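Local coordinates for protein putative aminopeptidase (Leishmania major, PDB 5NTH) that probably removes N-terminal amino acids from peptides as an M17-family leucyl aminopeptidase with two manganese ions, to which the inhibitor actinonin binds, at residues Y264-C269 and A359-G364; R369-V374 and E383-D388. All blocks are in the same frame, centred on the assembly; numbering follows the deposited sequence.

Contact 1. Residues Y264-C269 and A359-G364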
# COMPACT_ATOMS: atom_id res chain seq x y z
N TYR A 264 -24.07 -22.81 -4.05
CA TYR A 264 -24.30 -23.03 -2.63
C TYR A 264 -23.09 -22.57 -1.78
O TYR A 264 -23.25 -21.98 -0.72
CB TYR A 264 -24.59 -24.49 -2.34
CG TYR A 264 -24.68 -24.71 -0.86
CD1 TYR A 264 -25.83 -24.40 -0.17
CD2 TYR A 264 -23.58 -25.16 -0.14
CE1 TYR A 264 -25.91 -24.57 1.21
CE2 TYR A 264 -23.65 -25.33 1.23
CZ TYR A 264 -24.82 -25.03 1.90
OH TYR A 264 -24.88 -25.19 3.26
N ALA A 265 -21.88 -22.88 -2.25
CA ALA A 265 -20.65 -22.46 -1.57
C ALA A 265 -20.58 -20.94 -1.41
O ALA A 265 -20.21 -20.44 -0.32
CB ALA A 265 -19.43 -22.94 -2.33
N VAL A 266 -20.91 -20.21 -2.48
CA VAL A 266 -20.72 -18.75 -2.52
C VAL A 266 -21.65 -18.05 -1.54
O VAL A 266 -21.24 -17.10 -0.83
CB VAL A 266 -20.91 -18.17 -3.95
CG1 VAL A 266 -20.93 -16.65 -3.94
CG2 VAL A 266 -19.79 -18.62 -4.86
N GLY A 267 -22.90 -18.53 -1.50
CA GLY A 267 -23.95 -17.90 -0.74
C GLY A 267 -24.27 -18.48 0.60
O GLY A 267 -25.19 -18.00 1.27
N LYS A 268 -23.50 -19.49 1.03
CA LYS A 268 -23.82 -20.23 2.26
C LYS A 268 -23.63 -19.44 3.55
O LYS A 268 -24.22 -19.76 4.59
CB LYS A 268 -23.04 -21.55 2.34
CG LYS A 268 -21.55 -21.51 2.68
CD LYS A 268 -20.95 -22.92 2.53
CE LYS A 268 -19.44 -22.97 2.65
NZ LYS A 268 -19.04 -23.05 4.08
N CYS A 269 -22.81 -18.40 3.47
CA CYS A 269 -22.48 -17.58 4.63
C CYS A 269 -23.49 -16.49 4.91
O CYS A 269 -23.59 -16.01 6.02
CB CYS A 269 -21.14 -16.93 4.42
SG CYS A 269 -20.57 -16.17 5.92
N ALA A 359 -27.49 -14.78 -4.73
CA ALA A 359 -26.65 -15.00 -3.55
C ALA A 359 -26.04 -13.70 -3.09
O ALA A 359 -25.81 -12.82 -3.91
CB ALA A 359 -25.51 -15.95 -3.89
N GLU A 360 -25.77 -13.58 -1.78
CA GLU A 360 -24.85 -12.54 -1.28
C GLU A 360 -23.53 -13.20 -1.01
O GLU A 360 -23.50 -14.25 -0.39
CB GLU A 360 -25.32 -11.84 0.01
CG GLU A 360 -24.24 -10.87 0.56
CD GLU A 360 -24.68 -9.91 1.68
OE1 GLU A 360 -25.90 -9.65 1.80
OE2 GLU A 360 -23.81 -9.40 2.44
N ASN A 361 -22.45 -12.59 -1.49
CA ASN A 361 -21.09 -12.97 -1.09
C ASN A 361 -20.69 -12.26 0.22
O ASN A 361 -20.21 -11.10 0.22
CB ASN A 361 -20.08 -12.66 -2.19
CG ASN A 361 -18.76 -13.41 -1.99
OD1 ASN A 361 -18.69 -14.37 -1.23
ND2 ASN A 361 -17.72 -12.97 -2.68
N ALA A 362 -20.91 -12.95 1.33
CA ALA A 362 -20.77 -12.38 2.66
C ALA A 362 -19.56 -13.00 3.31
O ALA A 362 -19.08 -14.05 2.88
CB ALA A 362 -22.02 -12.64 3.47
N ILE A 363 -19.06 -12.33 4.35
CA ILE A 363 -17.79 -12.72 5.01
C ILE A 363 -18.12 -13.17 6.43
O ILE A 363 -18.96 -12.57 7.09
CB ILE A 363 -16.74 -11.58 4.99
CG1 ILE A 363 -15.46 -12.02 5.71
CG2 ILE A 363 -17.30 -10.32 5.60
CD1 ILE A 363 -14.35 -10.97 5.77
N GLY A 364 -17.46 -14.23 6.88
CA GLY A 364 -17.83 -14.88 8.14
C GLY A 364 -17.28 -16.29 8.32
O GLY A 364 -16.48 -16.75 7.52
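C269 meets A362 and G364, and G267 meets A359, where the C-terminal end of helix 261-267 packs on the end of strand 349-361 in the mixed sheet of the M17 catalytic domain. The joint is buried and depends on van der Waals fit, for which small residues are well suited. A359 turns its methyl toward the helix end, and CB lies 4.0 Å from G267 CA; with no side chain on G267, the two backbones come close there, the CA atoms 4.9 Å apart. Further on, the methyl of A362 points toward C269 and packs on it, CB to CB 4.5 Å; a small side chain suits backbones whose CA atoms here lie 5.8 Å apart. The C269 sulphur lies anti to the backbone N (chi1 -169°), which carries it along the strand's exit to G364, where SG touches CA at 3.8 Å. G364 suits this place because a bare CA lets the sulphur settle directly against the main chain. V266 and N361 cross at about a right angle, while I393 and V394 of helix 391-404 also pack on the valine. The amide nitrogen of N361 faces the active site, hydrogen-bonded to OD1 of the manganese ligand D303 and turned also to T387 O, so N361 is a second-shell residue. Its oxygen lies near the helix end, N361 OD1 3.8 Å from V266 O, two acceptors that do not bond each other.

Contact 2. Residues R369-V374 and E383-D388; sequences RNDDVV and EVMNTD. With MN (manganese (II) ion), chain D; BB2 (actinonin), chain E.
The carbonyl oxygen of V384 takes the N-H of D371 at 2.6 Å (D371 N to V384 O) and a CA-H...O contact from N370. This is the open end of a β-hairpin, whose strands 373-375 and 381-383 pair antiparallel with V373 opposite E383 as a non-hydrogen-bonded pair. V384 N returns a straighter bond to D372 O, 3.0 Å long with 162° at the hydrogen, so V384 is held through both its amide and its carbonyl. Its side chain points toward the other segment, and branching gives it two contacts: CG2 packs on V374 CG1, and CG1 lies alongside R369 O at 3.3 Å. With N370 CG beside the backbone N (chi1 -57°), OD1 accepts a bent bond from T387 N at 2.9 Å, the donor tilted 27° from the carbonyl plane; M385 O is close to OD1 but not bonded. The T387 methyl lies across the asparagine at about a right angle, and T387 OG1 turns to G305 O and A308 N. M385, bent at chi2 and chi3, brings CE against D371 OD1. R369 pairs chiefly with E360 of a neighbouring subunit through NH2, while NH1 makes a salt bridge to D372 OD2, its hydrogen bond weak. An Asx turn, D388 N to N386 OD1, precedes the metal: D388 chelates manganese with O at 1.9 Å and OD1 at 2.0 Å, sharing it with actinonin O2 and O4, D303 OD2 and E390 OE1.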
# COMPACT_ATOMS: atom_id res chain seq x y z
N ARG A 369 -13.54 -20.44 1.42
CA ARG A 369 -12.23 -19.94 1.78
C ARG A 369 -11.32 -19.86 0.55
O ARG A 369 -11.62 -20.44 -0.49
CB ARG A 369 -11.65 -20.85 2.85
CG ARG A 369 -12.55 -21.15 4.07
CD ARG A 369 -11.99 -22.28 4.92
NE ARG A 369 -12.74 -22.58 6.16
CZ ARG A 369 -13.79 -23.41 6.26
NH1 ARG A 369 -14.28 -24.05 5.19
NH2 ARG A 369 -14.38 -23.60 7.45
N ASN A 370 -10.24 -19.11 0.65
CA ASN A 370 -9.25 -19.15 -0.41
C ASN A 370 -8.49 -20.43 -0.11
O ASN A 370 -7.74 -20.45 0.86
CB ASN A 370 -8.33 -17.93 -0.41
CG ASN A 370 -9.10 -16.64 -0.53
OD1 ASN A 370 -9.56 -16.28 -1.59
ND2 ASN A 370 -9.28 -15.96 0.59
N ASP A 371 -8.78 -21.49 -0.88
CA ASP A 371 -8.24 -22.87 -0.76
C ASP A 371 -9.30 -23.99 -0.79
O ASP A 371 -8.98 -25.13 -1.12
CB ASP A 371 -7.33 -23.09 0.47
CG ASP A 371 -5.90 -22.62 0.24
OD1 ASP A 371 -5.57 -22.27 -0.91
OD2 ASP A 371 -5.14 -22.58 1.22
N ASP A 372 -10.55 -23.67 -0.42
CA ASP A 372 -11.67 -24.62 -0.56
C ASP A 372 -11.77 -25.13 -1.98
O ASP A 372 -11.42 -24.46 -2.94
CB ASP A 372 -13.02 -24.00 -0.13
CG ASP A 372 -13.27 -24.06 1.39
OD1 ASP A 372 -12.36 -24.52 2.10
OD2 ASP A 372 -14.36 -23.66 1.87
N VAL A 373 -12.25 -26.36 -2.10
CA VAL A 373 -12.39 -27.03 -3.38
C VAL A 373 -13.83 -27.36 -3.51
O VAL A 373 -14.43 -27.95 -2.63
CB VAL A 373 -11.56 -28.30 -3.45
CG1 VAL A 373 -11.96 -29.14 -4.66
CG2 VAL A 373 -10.08 -27.95 -3.48
N VAL A 374 -14.40 -26.97 -4.63
CA VAL A 374 -15.82 -27.01 -4.74
C VAL A 374 -16.16 -27.79 -6.01
O VAL A 374 -15.46 -27.70 -7.03
CB VAL A 374 -16.38 -25.58 -4.69
CG1 VAL A 374 -16.01 -24.78 -5.93
CG2 VAL A 374 -17.88 -25.62 -4.47
N GLU A 383 -10.81 -25.03 -7.64
CA GLU A 383 -10.01 -24.61 -6.49
C GLU A 383 -10.13 -23.10 -6.30
O GLU A 383 -9.59 -22.32 -7.08
CB GLU A 383 -8.53 -24.99 -6.65
CG GLU A 383 -7.79 -24.93 -5.31
CD GLU A 383 -6.28 -25.07 -5.41
OE1 GLU A 383 -5.77 -25.08 -6.56
OE2 GLU A 383 -5.61 -25.15 -4.33
N VAL A 384 -10.80 -22.70 -5.24
CA VAL A 384 -11.04 -21.29 -4.97
C VAL A 384 -9.79 -20.62 -4.47
O VAL A 384 -9.40 -20.84 -3.36
CB VAL A 384 -12.14 -21.13 -3.90
CG1 VAL A 384 -12.40 -19.66 -3.60
CG2 VAL A 384 -13.44 -21.80 -4.37
N MET A 385 -9.18 -19.76 -5.27
CA MET A 385 -8.00 -19.00 -4.86
C MET A 385 -8.30 -17.59 -4.39
O MET A 385 -7.53 -17.01 -3.62
CB MET A 385 -7.02 -18.90 -6.01
CG MET A 385 -6.57 -20.24 -6.54
SD MET A 385 -5.26 -20.92 -5.51
CE MET A 385 -6.13 -21.57 -4.10
N ASN A 386 -9.39 -17.03 -4.89
CA ASN A 386 -9.87 -15.74 -4.47
C ASN A 386 -11.35 -15.78 -4.38
O ASN A 386 -12.00 -15.96 -5.41
CB ASN A 386 -9.47 -14.64 -5.44
CG ASN A 386 -9.73 -13.27 -4.85
OD1 ASN A 386 -10.88 -12.92 -4.64
ND2 ASN A 386 -8.68 -12.51 -4.54
N THR A 387 -11.88 -15.57 -3.18
CA THR A 387 -13.32 -15.64 -2.97
C THR A 387 -14.07 -14.43 -3.56
O THR A 387 -15.29 -14.43 -3.66
CB THR A 387 -13.68 -15.77 -1.50
OG1 THR A 387 -13.28 -14.59 -0.82
CG2 THR A 387 -12.99 -16.97 -0.89
N ASP A 388 -13.34 -13.39 -3.96
CA ASP A 388 -13.98 -12.27 -4.63
C ASP A 388 -14.30 -12.47 -6.12
O ASP A 388 -15.02 -11.63 -6.72
CB ASP A 388 -13.16 -11.00 -4.44
CG ASP A 388 -13.95 -9.77 -4.73
OD1 ASP A 388 -15.20 -9.84 -4.99
OD2 ASP A 388 -13.30 -8.72 -4.77
MN MN D . -16.41 -10.30 -6.47
C5 BB2 E . -14.38 -7.99 -9.52
C3 BB2 E . -15.34 -8.72 -8.62
O4 BB2 E . -15.23 -8.55 -7.44
N1 BB2 E . -16.30 -9.50 -9.12
O2 BB2 E . -17.20 -10.14 -8.24
C6 BB2 E . -12.97 -8.49 -9.27
C12 BB2 E . -12.02 -7.40 -9.66
O13 BB2 E . -11.68 -7.33 -10.81
C7 BB2 E . -12.74 -9.78 -10.07
C8 BB2 E . -11.32 -10.33 -9.97
C9 BB2 E . -11.00 -10.86 -8.58
C10 BB2 E . -9.72 -10.24 -8.03
C11 BB2 E . -8.49 -10.81 -8.72
N14 BB2 E . -11.61 -6.53 -8.74
C15 BB2 E . -10.72 -5.43 -9.09
C16 BB2 E . -11.08 -4.14 -8.31
C18 BB2 E . -9.88 -3.25 -7.95
C17 BB2 E . -12.13 -3.32 -9.08
C19 BB2 E . -9.29 -5.90 -9.00
O20 BB2 E . -8.76 -6.17 -10.06
N21 BB2 E . -8.62 -6.03 -7.83
C22 BB2 E . -7.16 -5.92 -7.80
C23 BB2 E . -9.12 -6.27 -6.47
C24 BB2 E . -8.00 -5.83 -5.51
C25 BB2 E . -6.80 -5.49 -6.36
C26 BB2 E . -6.60 -7.32 -8.11
O27 BB2 E . -6.86 -7.71 -9.47

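How the contacts relate
Contacts 1 and 2 follow one another along the chain, contact 1 closing before contact 2 opens, and their centres lie 12 Å apart on the same side of the chain's centre. Contact 1 joins helix 261-267 to the end of strand 349-361 in the large mixed sheet; contact 2 belongs to the small sheet of strands 373-375, 381-383 and 477-478. Among the places they touch, N361 ND2 probably donates to T387 O at 3.0 Å, and A265 CB packs on V374 CG2 at 3.8 Å. The first links the second-shell asparagine to the loop carrying D388, so the end of strand 349-361 and the loop after the hairpin meet beside the manganese site. Both contacts also face neighbouring subunits of the hexamer.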